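Local coordinates for fumarate lyase (Mesorhizobium sp., PDB 3C8T), which is a largely helical enzyme of the fumarate lyase family, a four-chain assembly of identical subunits in which long helices of each chain pack side by side, at residues Ser25-Cys30 with Gly77-Pro82; Met108-Val113 with Arg213-Gly218; Pro183-Val188 with Ala232-Phe237; Ser226-Val231 with Gly316-Glu321; Ala239-Ser244 with Gly334-Ala339. All coordinates share one frame; numbering follows the deposited sequence.

Contact 1: Ser25-Cys30 with Gly77-Pro82; sequences SFISRC and GYPILP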
# COMPACT_ATOMS: atom_id res chain seq x y z
N SER A 25 -22.43 12.90 -17.00
CA SER A 25 -21.82 14.10 -16.49
C SER A 25 -20.43 14.36 -17.11
O SER A 25 -20.14 15.46 -17.52
CB SER A 25 -21.79 14.07 -14.95
OG SER A 25 -21.35 15.32 -14.49
N PHE A 26 -19.59 13.34 -17.24
CA PHE A 26 -18.25 13.49 -17.84
C PHE A 26 -18.36 14.04 -19.26
O PHE A 26 -17.80 15.08 -19.57
CB PHE A 26 -17.49 12.16 -17.85
CG PHE A 26 -16.08 12.25 -18.42
CD1 PHE A 26 -15.09 12.98 -17.75
CD2 PHE A 26 -15.75 11.59 -19.60
CE1 PHE A 26 -13.79 13.07 -18.25
CE2 PHE A 26 -14.44 11.67 -20.11
CZ PHE A 26 -13.46 12.43 -19.44
N ILE A 27 -19.12 13.34 -20.09
CA ILE A 27 -19.45 13.76 -21.45
C ILE A 27 -19.97 15.18 -21.51
O ILE A 27 -19.47 15.96 -22.31
CB ILE A 27 -20.46 12.78 -22.15
CG1 ILE A 27 -19.80 11.40 -22.34
CG2 ILE A 27 -21.01 13.38 -23.49
CD1 ILE A 27 -18.36 11.44 -22.95
N SER A 28 -20.93 15.55 -20.67
CA SER A 28 -21.41 16.96 -20.74
C SER A 28 -20.30 18.02 -20.43
O SER A 28 -20.29 19.11 -21.05
CB SER A 28 -22.68 17.17 -19.91
OG SER A 28 -22.35 17.23 -18.55
N ARG A 29 -19.37 17.70 -19.53
CA ARG A 29 -18.19 18.56 -19.28
C ARG A 29 -17.23 18.56 -20.47
O ARG A 29 -16.59 19.57 -20.73
CB ARG A 29 -17.39 18.15 -18.03
CG ARG A 29 -18.15 17.91 -16.71
CD ARG A 29 -19.38 18.78 -16.47
NE ARG A 29 -19.09 20.19 -16.23
CZ ARG A 29 -19.14 20.79 -15.03
NH1 ARG A 29 -18.86 22.09 -14.92
NH2 ARG A 29 -19.44 20.09 -13.95
N CYS A 30 -17.14 17.43 -21.17
CA CYS A 30 -16.38 17.30 -22.42
C CYS A 30 -16.90 18.22 -23.52
O CYS A 30 -16.11 18.94 -24.16
CB CYS A 30 -16.33 15.85 -22.91
SG CYS A 30 -15.16 14.74 -21.97
N GLY A 77 -10.66 3.51 -28.22
CA GLY A 77 -9.87 3.64 -27.01
C GLY A 77 -10.35 4.76 -26.09
O GLY A 77 -10.19 4.66 -24.87
N TYR A 78 -10.93 5.82 -26.67
CA TYR A 78 -11.36 7.01 -25.91
C TYR A 78 -12.69 7.59 -26.39
O TYR A 78 -13.02 7.43 -27.55
CB TYR A 78 -10.27 8.09 -25.99
CG TYR A 78 -8.92 7.61 -25.53
CD1 TYR A 78 -8.64 7.48 -24.18
CD2 TYR A 78 -7.93 7.26 -26.44
CE1 TYR A 78 -7.43 7.03 -23.74
CE2 TYR A 78 -6.68 6.78 -26.01
CZ TYR A 78 -6.44 6.70 -24.65
OH TYR A 78 -5.22 6.26 -24.18
N PRO A 79 -13.49 8.23 -25.50
CA PRO A 79 -14.76 8.76 -26.00
C PRO A 79 -14.65 10.08 -26.75
O PRO A 79 -15.64 10.48 -27.37
CB PRO A 79 -15.59 8.97 -24.71
CG PRO A 79 -14.55 9.32 -23.67
CD PRO A 79 -13.37 8.42 -24.03
N ILE A 80 -13.50 10.76 -26.70
CA ILE A 80 -13.44 12.12 -27.20
C ILE A 80 -13.70 12.28 -28.70
O ILE A 80 -14.50 13.12 -29.11
CB ILE A 80 -12.15 12.87 -26.80
CG1 ILE A 80 -12.01 12.97 -25.27
CG2 ILE A 80 -12.11 14.24 -27.44
CD1 ILE A 80 -13.33 13.21 -24.48
N LEU A 81 -13.01 11.53 -29.54
CA LEU A 81 -13.19 11.71 -30.97
C LEU A 81 -14.56 11.25 -31.46
O LEU A 81 -15.13 11.93 -32.28
CB LEU A 81 -11.99 11.15 -31.80
CG LEU A 81 -10.67 11.92 -31.55
CD1 LEU A 81 -9.47 11.27 -32.25
CD2 LEU A 81 -10.75 13.39 -31.95
N PRO A 82 -15.10 10.12 -30.93
CA PRO A 82 -16.50 9.80 -31.20
C PRO A 82 -17.46 10.88 -30.72
O PRO A 82 -18.39 11.26 -31.46
CB PRO A 82 -16.72 8.49 -30.41
CG PRO A 82 -15.40 7.91 -30.24
CD PRO A 82 -14.47 9.06 -30.11
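In the helix turn that sets F26, I27 and C30 against P79 and I80, one carbonyl oxygen is gripped twice: S25 O accepts from R29 N at 3.1 Å and from S28 OG at 3.0 Å. The hydroxyl arrives 25° out of the carbonyl plane, on the side of the turn turned away from 77-82. Across the contact itself there is no hydrogen bond, and three apolar approaches do the work. C30 makes the shortest of them, with SG 3.5 Å from I80 CD1, a meeting of the outermost atoms of both side chains. Because SG stands anti to the carbonyl carbon (chi1 -75°), it also lies over one face of the F26 ring, 3.6 Å above the plane and displaced toward the rim. The same ring turns its edge to P79, F26 CE2 lying 4.3 Å from P79 CG and the proline carbon staying near the ring plane. From the neighbouring position, I27 sends CD1 obliquely past the proline to within 4.1 Å of P79 CB. P79 is thus flanked by an aromatic edge and a methyl tip. Y8 of the second subunit meets F26 edge-to-face and also packs on P79, so another chain also packs against this junction. G77, with positive phi, closes helix 66-76, and P79 and I80 lead into helix 80-91. The arrangement is the short connection between helices 66-76 and 80-91, packed on helix 23-43 in the helical end region of the lyase fold, the centre of the contact about 28 Å from the centre of the chain.

Contact 2: Met108-Val113 with Arg213-Gly218; sequences MDTATV and RELNLG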
# COMPACT_ATOMS: atom_id res chain seq x y z
N MET A 108 -10.18 15.41 -21.81
CA MET A 108 -10.40 14.50 -20.66
C MET A 108 -9.83 15.02 -19.33
O MET A 108 -10.50 14.90 -18.31
CB MET A 108 -9.85 13.10 -20.97
CG MET A 108 -10.60 12.39 -22.10
SD MET A 108 -10.05 10.68 -22.48
CE MET A 108 -10.79 9.87 -21.04
N ASP A 109 -8.64 15.64 -19.37
CA ASP A 109 -8.05 16.29 -18.19
C ASP A 109 -8.89 17.47 -17.74
O ASP A 109 -9.20 17.65 -16.55
CB ASP A 109 -6.65 16.81 -18.51
CG ASP A 109 -5.53 15.80 -18.23
OD1 ASP A 109 -5.80 14.68 -17.77
OD2 ASP A 109 -4.35 16.14 -18.46
N THR A 110 -9.26 18.30 -18.70
CA THR A 110 -10.05 19.51 -18.40
C THR A 110 -11.44 19.19 -17.91
O THR A 110 -11.88 19.78 -16.93
CB THR A 110 -10.12 20.46 -19.61
OG1 THR A 110 -8.80 20.92 -19.95
CG2 THR A 110 -11.00 21.68 -19.25
N ALA A 111 -12.14 18.26 -18.56
CA ALA A 111 -13.44 17.79 -18.04
C ALA A 111 -13.34 17.19 -16.64
O ALA A 111 -14.24 17.38 -15.81
CB ALA A 111 -14.07 16.77 -18.98
N THR A 112 -12.27 16.42 -16.39
CA THR A 112 -11.96 15.91 -15.04
C THR A 112 -11.80 17.04 -14.05
O THR A 112 -12.35 16.98 -12.95
CB THR A 112 -10.72 14.97 -15.04
OG1 THR A 112 -10.99 13.87 -15.91
CG2 THR A 112 -10.37 14.44 -13.64
N VAL A 113 -11.04 18.07 -14.43
CA VAL A 113 -10.87 19.22 -13.54
C VAL A 113 -12.23 19.89 -13.21
O VAL A 113 -12.49 20.28 -12.08
CB VAL A 113 -9.78 20.20 -14.07
CG1 VAL A 113 -9.89 21.58 -13.46
CG2 VAL A 113 -8.35 19.62 -13.82
N ARG A 213 -10.06 31.18 -19.00
CA ARG A 213 -10.95 32.26 -18.67
C ARG A 213 -12.38 31.85 -18.94
O ARG A 213 -13.22 32.04 -18.09
CB ARG A 213 -10.55 33.52 -19.43
CG ARG A 213 -11.10 34.80 -18.83
CD ARG A 213 -10.32 36.03 -19.29
NE ARG A 213 -10.75 36.61 -20.58
CZ ARG A 213 -11.95 36.47 -21.15
NH1 ARG A 213 -12.91 35.76 -20.58
NH2 ARG A 213 -12.19 37.07 -22.32
N GLU A 214 -12.64 31.25 -20.10
CA GLU A 214 -13.99 30.82 -20.47
C GLU A 214 -14.58 29.84 -19.47
O GLU A 214 -15.78 29.81 -19.26
CB GLU A 214 -13.98 30.12 -21.83
CG GLU A 214 -14.33 30.95 -23.02
CD GLU A 214 -15.70 31.62 -22.89
OE1 GLU A 214 -15.73 32.87 -22.90
OE2 GLU A 214 -16.74 30.91 -22.75
N LEU A 215 -13.74 28.98 -18.90
CA LEU A 215 -14.22 27.93 -18.02
C LEU A 215 -14.09 28.35 -16.57
O LEU A 215 -14.49 27.62 -15.68
CB LEU A 215 -13.41 26.65 -18.23
CG LEU A 215 -13.60 25.98 -19.57
CD1 LEU A 215 -12.60 24.84 -19.73
CD2 LEU A 215 -15.03 25.49 -19.70
N ASN A 216 -13.48 29.51 -16.35
CA ASN A 216 -13.20 29.97 -15.00
C ASN A 216 -12.21 29.07 -14.25
O ASN A 216 -12.42 28.79 -13.08
CB ASN A 216 -14.53 30.13 -14.24
CG ASN A 216 -14.35 30.86 -12.91
OD1 ASN A 216 -13.43 31.66 -12.74
ND2 ASN A 216 -15.23 30.55 -11.96
N LEU A 217 -11.12 28.66 -14.90
CA LEU A 217 -10.07 27.85 -14.28
C LEU A 217 -8.77 28.63 -14.24
O LEU A 217 -8.62 29.63 -14.98
CB LEU A 217 -9.89 26.54 -15.06
CG LEU A 217 -11.08 25.57 -15.00
CD1 LEU A 217 -10.96 24.48 -16.04
CD2 LEU A 217 -11.31 24.96 -13.54
N GLY A 218 -7.81 28.21 -13.41
CA GLY A 218 -6.47 28.85 -13.51
C GLY A 218 -5.80 28.41 -14.83
O GLY A 218 -6.32 27.55 -15.55
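V113 and L217 mark the closest backbone approach, 8.7 Å between their CA atoms, where the first turns of helix 104-140 face the C-terminal end of helix 204-215. That helix stops in a Schellman motif: N216 has positive phi (64°) and its N reaches back to R213 O at 3.1 Å. L217 then takes an extended conformation, and the change of direction lets L215, from the last turn, and L217, just beyond it, face the same helix. Two leucines therefore meet two residues spaced one turn apart, T110 and V113. T110 offers its methyl, not its hydroxyl: CG2 is 3.6 Å from L215 CD1, the two side chains crossing at a slant, and 4.3 Å from L217 CD1. With OG1 anti to the carbonyl carbon (chi1 -62°), the hydroxyl is turned instead to D106 O and E189 N. V113 brings CG1, trans to its own backbone N (chi1 161°), into the fork of the second leucine, at 3.7 Å from L217 CD2 and 4.0 Å from L217 CD1; the side chains run past each other in opposite senses. Backbone hydrogen bonds of G218 with L186 and V188 tie the extended residues after the turn to 186-188, and R117 NH2 donates to L215 O at the helix end. No hydrogen bond crosses between the segments, so the contact is one of apolar packing, in which T110 keeps OG1 bonded to D106 O and E189 N while its CG2 faces the leucines.

Contact 3: Pro183-Val188 with Ala232-Phe237; sequences PRVLVV and AETVQF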
# COMPACT_ATOMS: atom_id res chain seq x y z
N PRO A 183 -6.42 26.01 -5.78
CA PRO A 183 -5.87 26.70 -6.95
C PRO A 183 -4.80 25.87 -7.66
O PRO A 183 -4.44 26.22 -8.78
CB PRO A 183 -5.18 27.97 -6.36
CG PRO A 183 -5.69 28.06 -4.91
CD PRO A 183 -6.00 26.64 -4.52
N ARG A 184 -4.24 24.84 -7.03
CA ARG A 184 -3.24 24.05 -7.75
C ARG A 184 -3.89 23.08 -8.75
O ARG A 184 -3.48 22.99 -9.93
CB ARG A 184 -2.19 23.37 -6.85
CG ARG A 184 -1.03 24.35 -6.39
CD ARG A 184 0.00 23.63 -5.53
NE ARG A 184 -0.61 22.93 -4.37
CZ ARG A 184 -0.64 23.40 -3.12
NH1 ARG A 184 -0.12 24.59 -2.82
NH2 ARG A 184 -1.21 22.69 -2.15
N VAL A 185 -4.94 22.39 -8.29
CA VAL A 185 -5.57 21.38 -9.10
C VAL A 185 -6.54 22.00 -10.11
O VAL A 185 -6.74 21.42 -11.17
CB VAL A 185 -6.24 20.23 -8.24
CG1 VAL A 185 -7.42 20.76 -7.44
CG2 VAL A 185 -6.67 19.05 -9.13
N LEU A 186 -7.11 23.17 -9.81
CA LEU A 186 -8.16 23.70 -10.71
C LEU A 186 -7.60 24.58 -11.84
O LEU A 186 -7.82 25.81 -11.87
CB LEU A 186 -9.30 24.38 -9.94
CG LEU A 186 -10.02 23.47 -8.92
CD1 LEU A 186 -11.01 24.29 -8.08
CD2 LEU A 186 -10.75 22.28 -9.58
N VAL A 187 -6.92 23.93 -12.77
CA VAL A 187 -6.30 24.59 -13.89
C VAL A 187 -6.69 23.84 -15.13
O VAL A 187 -6.96 22.64 -15.08
CB VAL A 187 -4.72 24.67 -13.80
CG1 VAL A 187 -4.26 25.62 -12.72
CG2 VAL A 187 -4.07 23.32 -13.62
N VAL A 188 -6.75 24.56 -16.24
CA VAL A 188 -7.12 24.02 -17.55
C VAL A 188 -6.03 23.07 -18.03
O VAL A 188 -4.84 23.24 -17.68
CB VAL A 188 -7.35 25.21 -18.57
CG1 VAL A 188 -6.02 25.73 -19.23
CG2 VAL A 188 -8.33 24.82 -19.62
N ALA A 232 -2.69 14.01 -7.79
CA ALA A 232 -2.26 13.16 -6.68
C ALA A 232 -2.47 13.78 -5.29
O ALA A 232 -2.97 13.09 -4.39
CB ALA A 232 -0.80 12.72 -6.88
N GLU A 233 -2.15 15.08 -5.13
CA GLU A 233 -2.28 15.72 -3.82
C GLU A 233 -3.72 15.83 -3.40
O GLU A 233 -4.03 15.77 -2.21
CB GLU A 233 -1.57 17.08 -3.71
CG GLU A 233 -2.32 18.21 -4.31
CD GLU A 233 -1.59 19.54 -4.11
OE1 GLU A 233 -1.44 20.31 -5.12
OE2 GLU A 233 -1.16 19.79 -2.96
N THR A 234 -4.61 15.91 -4.38
CA THR A 234 -6.04 15.98 -4.06
C THR A 234 -6.53 14.68 -3.45
O THR A 234 -7.26 14.68 -2.46
CB THR A 234 -6.86 16.33 -5.31
OG1 THR A 234 -6.40 17.58 -5.79
CG2 THR A 234 -8.36 16.45 -4.98
N VAL A 235 -6.13 13.55 -4.03
CA VAL A 235 -6.55 12.26 -3.46
C VAL A 235 -5.83 11.94 -2.13
O VAL A 235 -6.40 11.32 -1.23
CB VAL A 235 -6.34 11.16 -4.47
CG1 VAL A 235 -6.78 9.78 -3.92
CG2 VAL A 235 -7.09 11.53 -5.78
N GLN A 236 -4.57 12.34 -2.02
CA GLN A 236 -3.83 12.25 -0.77
C GLN A 236 -4.58 12.98 0.33
O GLN A 236 -4.69 12.46 1.43
CB GLN A 236 -2.42 12.80 -0.89
CG GLN A 236 -1.42 11.94 -1.66
CD GLN A 236 0.04 12.30 -1.31
OE1 GLN A 236 0.81 11.44 -0.85
NE2 GLN A 236 0.41 13.58 -1.48
N PHE A 237 -5.10 14.18 0.00
CA PHE A 237 -5.89 14.97 0.90
C PHE A 237 -7.17 14.21 1.31
O PHE A 237 -7.52 14.18 2.47
CB PHE A 237 -6.22 16.35 0.29
CG PHE A 237 -7.36 17.10 1.06
CD1 PHE A 237 -7.11 17.72 2.29
CD2 PHE A 237 -8.66 17.08 0.59
CE1 PHE A 237 -8.13 18.34 3.00
CE2 PHE A 237 -9.70 17.71 1.29
CZ PHE A 237 -9.42 18.35 2.50
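R184 reaches E233 along most of its length. Its CB already lies 3.6 Å from E233 OE1, and after an extended step at chi2 its CD comes to the same oxygen at 3.6 Å. A bend at chi3 (-54°) then swings the guanidinium side-on to the carboxylate. NE donates to E233 OE1 at 2.8 Å with a nearly straight N-H (166°), in the guanidinium plane and onto the syn lone pair. NH2 donates to E233 OE2 at 3.0 Å along a more bent line, with the oxygen tilted from the guanidinium plane. The last nitrogen, NH1, turns to E180 of the third subunit. With NE and NH2 each bonded to one oxygen, this is a bidentate salt bridge made through one edge of the guanidinium, and the angle of 24° between the two flat groups shows them nearly coplanar. E233 meets it with CG lodged between its backbone N and carbonyl carbon and an extended chain beyond. Beside the bridge, V185 closes on T234 at about a right angle: OG1 lies 3.6 Å from V185 CB and 3.7 Å from each of its methyls, while bonding to A230 O of its own helix. E233 OE1 also pairs with R177 of the third subunit. Charge thus alternates across the subunit boundary: R184 and E233 each have a partner in their own chain and one in the third subunit, an arrangement that would be expected to keep both ionised although E233 is buried.

Contact 4: Ser226-Val231 with Gly316-Glu321; sequences SARDAV and GPWHLE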
# COMPACT_ATOMS: atom_id res chain seq x y z
N SER A 226 1.76 14.91 -18.16
CA SER A 226 2.63 13.96 -17.44
C SER A 226 3.19 14.45 -16.10
O SER A 226 4.03 13.78 -15.51
CB SER A 226 3.76 13.51 -18.36
OG SER A 226 4.65 14.58 -18.56
N ALA A 227 2.71 15.60 -15.63
CA ALA A 227 3.04 16.17 -14.30
C ALA A 227 1.77 16.17 -13.43
O ALA A 227 0.99 17.14 -13.41
CB ALA A 227 3.61 17.63 -14.45
N ARG A 228 1.57 15.07 -12.70
CA ARG A 228 0.25 14.73 -12.11
C ARG A 228 0.13 15.05 -10.62
O ARG A 228 -0.77 14.52 -9.94
CB ARG A 228 -0.05 13.22 -12.35
CG ARG A 228 0.13 12.74 -13.83
CD ARG A 228 -0.68 13.60 -14.82
NE ARG A 228 -2.12 13.36 -14.78
CZ ARG A 228 -3.02 13.95 -15.56
NH1 ARG A 228 -2.63 14.89 -16.45
NH2 ARG A 228 -4.31 13.59 -15.48
N ASP A 229 1.04 15.88 -10.10
CA ASP A 229 1.15 16.12 -8.67
C ASP A 229 -0.05 16.84 -8.06
O ASP A 229 -0.39 16.61 -6.91
CB ASP A 229 2.45 16.86 -8.33
CG ASP A 229 2.64 18.13 -9.19
OD1 ASP A 229 2.89 18.02 -10.41
OD2 ASP A 229 2.53 19.24 -8.64
N ALA A 230 -0.69 17.73 -8.82
CA ALA A 230 -1.82 18.44 -8.27
C ALA A 230 -3.03 17.53 -8.16
O ALA A 230 -3.85 17.68 -7.23
CB ALA A 230 -2.15 19.66 -9.07
N VAL A 231 -3.14 16.56 -9.07
CA VAL A 231 -4.20 15.56 -8.94
C VAL A 231 -3.91 14.55 -7.82
O VAL A 231 -4.79 14.20 -7.03
CB VAL A 231 -4.47 14.80 -10.28
CG1 VAL A 231 -5.62 13.76 -10.08
CG2 VAL A 231 -4.75 15.81 -11.45
N GLY A 316 -0.67 3.50 -19.27
CA GLY A 316 -0.70 2.71 -18.03
C GLY A 316 -0.90 3.58 -16.79
O GLY A 316 -1.94 3.48 -16.12
N PRO A 317 0.09 4.45 -16.47
CA PRO A 317 -0.06 5.34 -15.31
C PRO A 317 -1.36 6.15 -15.37
O PRO A 317 -2.00 6.37 -14.34
CB PRO A 317 1.14 6.29 -15.44
CG PRO A 317 2.19 5.46 -16.13
CD PRO A 317 1.38 4.68 -17.15
N TRP A 318 -1.73 6.63 -16.56
CA TRP A 318 -2.89 7.52 -16.68
C TRP A 318 -4.18 6.77 -16.36
O TRP A 318 -5.06 7.28 -15.67
CB TRP A 318 -2.90 8.17 -18.08
CG TRP A 318 -4.08 9.06 -18.37
CD1 TRP A 318 -4.79 9.86 -17.46
CD2 TRP A 318 -4.67 9.31 -19.65
NE1 TRP A 318 -5.78 10.55 -18.12
CE2 TRP A 318 -5.74 10.24 -19.45
CE3 TRP A 318 -4.39 8.86 -20.95
CZ2 TRP A 318 -6.54 10.69 -20.50
CZ3 TRP A 318 -5.19 9.32 -22.01
CH2 TRP A 318 -6.26 10.23 -21.77
N HIS A 319 -4.25 5.52 -16.81
CA HIS A 319 -5.38 4.64 -16.54
C HIS A 319 -5.65 4.50 -15.04
O HIS A 319 -6.80 4.37 -14.62
CB HIS A 319 -5.11 3.27 -17.14
CG HIS A 319 -6.35 2.46 -17.33
ND1 HIS A 319 -6.84 2.15 -18.58
CD2 HIS A 319 -7.22 1.94 -16.44
CE1 HIS A 319 -7.95 1.44 -18.44
NE2 HIS A 319 -8.21 1.32 -17.15
N LEU A 320 -4.59 4.56 -14.24
CA LEU A 320 -4.71 4.47 -12.79
C LEU A 320 -5.51 5.58 -12.13
O LEU A 320 -6.22 5.32 -11.16
CB LEU A 320 -3.34 4.33 -12.12
CG LEU A 320 -2.61 2.99 -12.09
CD1 LEU A 320 -1.31 3.21 -11.28
CD2 LEU A 320 -3.56 1.92 -11.39
N GLU A 321 -5.41 6.82 -12.65
CA GLU A 321 -6.27 7.94 -12.22
C GLU A 321 -7.76 7.71 -12.39
O GLU A 321 -8.56 8.29 -11.64
CB GLU A 321 -5.89 9.25 -12.95
CG GLU A 321 -4.38 9.42 -13.05
CD GLU A 321 -3.94 10.86 -13.36
OE1 GLU A 321 -4.80 11.72 -13.62
OE2 GLU A 321 -2.71 11.12 -13.31
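Ionic contact dominates here: R228 and E321 form a side-on, two-nitrogen salt bridge between the start of helix 229-255 and helix 315-344. NE donates to E321 OE2 at 2.7 Å and NH2 to E321 OE1, also at 2.7 Å, the second with the straighter N-H (170° against 159°). Both oxygens lie in the guanidinium plane, yet the nitrogens meet them on the syn side well out of the carboxylate plane, because the two planes are turned 32° against each other. The arginine folds at chi2 and chi3, which brings its own aliphatic part onto the acid as well, R228 CG standing 3.3 Å from E321 OE2. E321, by contrast, is extended beyond CG and comes in roughly perpendicular to the arginine. A second ionic layer begins at NH1, which pairs with D109 and also donates to the backbone of W224. Van der Waals contact is slighter. W318 CD1 lies 4.3 Å from R228 NH2 at an oblique angle, and V231 CG1 is 4.2 Å from E321 OE1, so a tryptophan and a valine methyl border the charged pair. M303 of helix 284-306 touches both V231 and E321 and adds an apolar neighbour. One arginine therefore answers two acids from separate helices, E321 and D109, which together would be expected to keep R228 charged in its buried setting.

Contact 5: Ala239-Ser244 with Gly334-Ala339; sequences ALVSGS and GILYQA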
# COMPACT_ATOMS: atom_id res chain seq x y z
N ALA A 239 -7.53 11.02 1.44
CA ALA A 239 -7.00 10.00 2.34
C ALA A 239 -6.68 10.52 3.75
O ALA A 239 -6.85 9.80 4.73
CB ALA A 239 -5.79 9.31 1.73
N LEU A 240 -6.23 11.77 3.85
CA LEU A 240 -5.89 12.35 5.17
C LEU A 240 -7.16 12.63 5.98
O LEU A 240 -7.22 12.30 7.18
CB LEU A 240 -5.09 13.65 4.97
CG LEU A 240 -4.27 14.21 6.14
CD1 LEU A 240 -2.96 13.41 6.29
CD2 LEU A 240 -3.96 15.68 5.88
N VAL A 241 -8.17 13.24 5.34
CA VAL A 241 -9.48 13.42 5.96
C VAL A 241 -10.08 12.08 6.43
O VAL A 241 -10.61 12.00 7.54
CB VAL A 241 -10.45 14.11 5.00
CG1 VAL A 241 -11.85 14.25 5.60
CG2 VAL A 241 -9.91 15.46 4.59
N SER A 242 -9.97 11.05 5.59
CA SER A 242 -10.50 9.71 5.89
C SER A 242 -9.82 9.14 7.12
O SER A 242 -10.46 8.53 7.97
CB SER A 242 -10.29 8.78 4.69
OG SER A 242 -10.97 9.34 3.55
N GLY A 243 -8.52 9.37 7.23
CA GLY A 243 -7.79 8.96 8.42
C GLY A 243 -8.32 9.58 9.67
O GLY A 243 -8.41 8.90 10.68
N SER A 244 -8.65 10.88 9.63
CA SER A 244 -9.22 11.56 10.79
C SER A 244 -10.61 11.05 11.11
O SER A 244 -10.96 10.94 12.27
CB SER A 244 -9.27 13.09 10.61
OG SER A 244 -7.95 13.62 10.42
N GLY A 334 -18.83 9.58 0.88
CA GLY A 334 -19.79 8.73 1.59
C GLY A 334 -19.47 8.55 3.05
O GLY A 334 -20.37 8.58 3.89
N ILE A 335 -18.20 8.36 3.38
CA ILE A 335 -17.80 8.27 4.81
C ILE A 335 -17.90 9.62 5.56
O ILE A 335 -18.27 9.64 6.75
CB ILE A 335 -16.43 7.50 5.05
CG1 ILE A 335 -15.23 8.29 4.54
CG2 ILE A 335 -16.46 6.12 4.40
CD1 ILE A 335 -13.95 7.53 4.72
N LEU A 336 -17.60 10.74 4.88
CA LEU A 336 -17.97 12.06 5.46
C LEU A 336 -19.45 12.17 5.72
O LEU A 336 -19.85 12.70 6.75
CB LEU A 336 -17.53 13.25 4.63
CG LEU A 336 -16.06 13.61 4.71
CD1 LEU A 336 -15.70 14.26 3.39
CD2 LEU A 336 -15.67 14.47 5.96
N TYR A 337 -20.27 11.67 4.81
CA TYR A 337 -21.72 11.72 5.05
C TYR A 337 -22.13 10.82 6.24
O TYR A 337 -22.99 11.21 7.07
CB TYR A 337 -22.59 11.42 3.79
CG TYR A 337 -24.02 11.29 4.25
CD1 TYR A 337 -24.60 10.02 4.43
CD2 TYR A 337 -24.75 12.43 4.65
CE1 TYR A 337 -25.90 9.89 4.95
CE2 TYR A 337 -26.05 12.32 5.15
CZ TYR A 337 -26.61 11.05 5.31
OH TYR A 337 -27.87 10.92 5.83
N GLN A 338 -21.53 9.65 6.34
CA GLN A 338 -21.78 8.75 7.49
C GLN A 338 -21.39 9.43 8.80
O GLN A 338 -22.12 9.34 9.77
CB GLN A 338 -21.03 7.42 7.34
CG GLN A 338 -21.60 6.51 6.28
CD GLN A 338 -23.09 6.24 6.49
OE1 GLN A 338 -23.52 5.97 7.60
NE2 GLN A 338 -23.87 6.35 5.44
N ALA A 339 -20.26 10.15 8.80
CA ALA A 339 -19.82 10.93 9.99
C ALA A 339 -20.75 12.10 10.34
O ALA A 339 -21.05 12.28 11.52
CB ALA A 339 -18.41 11.40 9.84
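V241 and L336 meet at about a right angle, the valine of helix 229-255 bringing its CG1 methyl to the CD2 methyl of the leucine from helix 315-344. V241 CG1 and L336 CD2 are 3.8 Å apart, and CG1 is placed for the touch by lying trans to the backbone N (chi1 177°). The neighbouring pair is arranged differently. I335 holds CG1 between its backbone N and carbonyl carbon (chi1 69°) and is straight from there on, so that CD1 is the foremost atom; it ends 3.7 Å from S242 OG and 3.9 Å from S242 CB. The serine is the nearest residue by backbone too, its CA 7.5 Å from that of I335, and its small side chain admits the isoleucine tip. Its hydroxyl bonds to L238 O one turn earlier, so the polar atom is satisfied within its own helix while packing against a methyl. L245 of helix 229-255 extends the apolar surface by touching I335, L336 and A339, and L336 also lies on helix 104-140. With its centre about 5 Å from the centre of the chain, the contact is interhelical packing in the long central helical bundle characteristic of the fumarate lyase superfamily.

All five contacts are buried, but they lie at different distances from the centre of the chain: contact 5 lies nearest, contact 3 next, then contacts 4 and 2, and contact 1 farthest out. Helix 229-255 is shared by contacts 3, 4 and 5, and helix 315-344 by contacts 4 and 5, which pin the same two helices at points 23 Å apart between centres. Chemistry divides the set. Contacts 1, 2 and 5 are apolar, whereas 3 and 4 each rest on an arginine-glutamate pair. Contacts 1 and 2 meet through I80 and M108; contacts 1 and 4 through Y78 and W318. Contacts 1 and 2 touch the second subunit, contacts 3 and 5 the third, and contact 4 both.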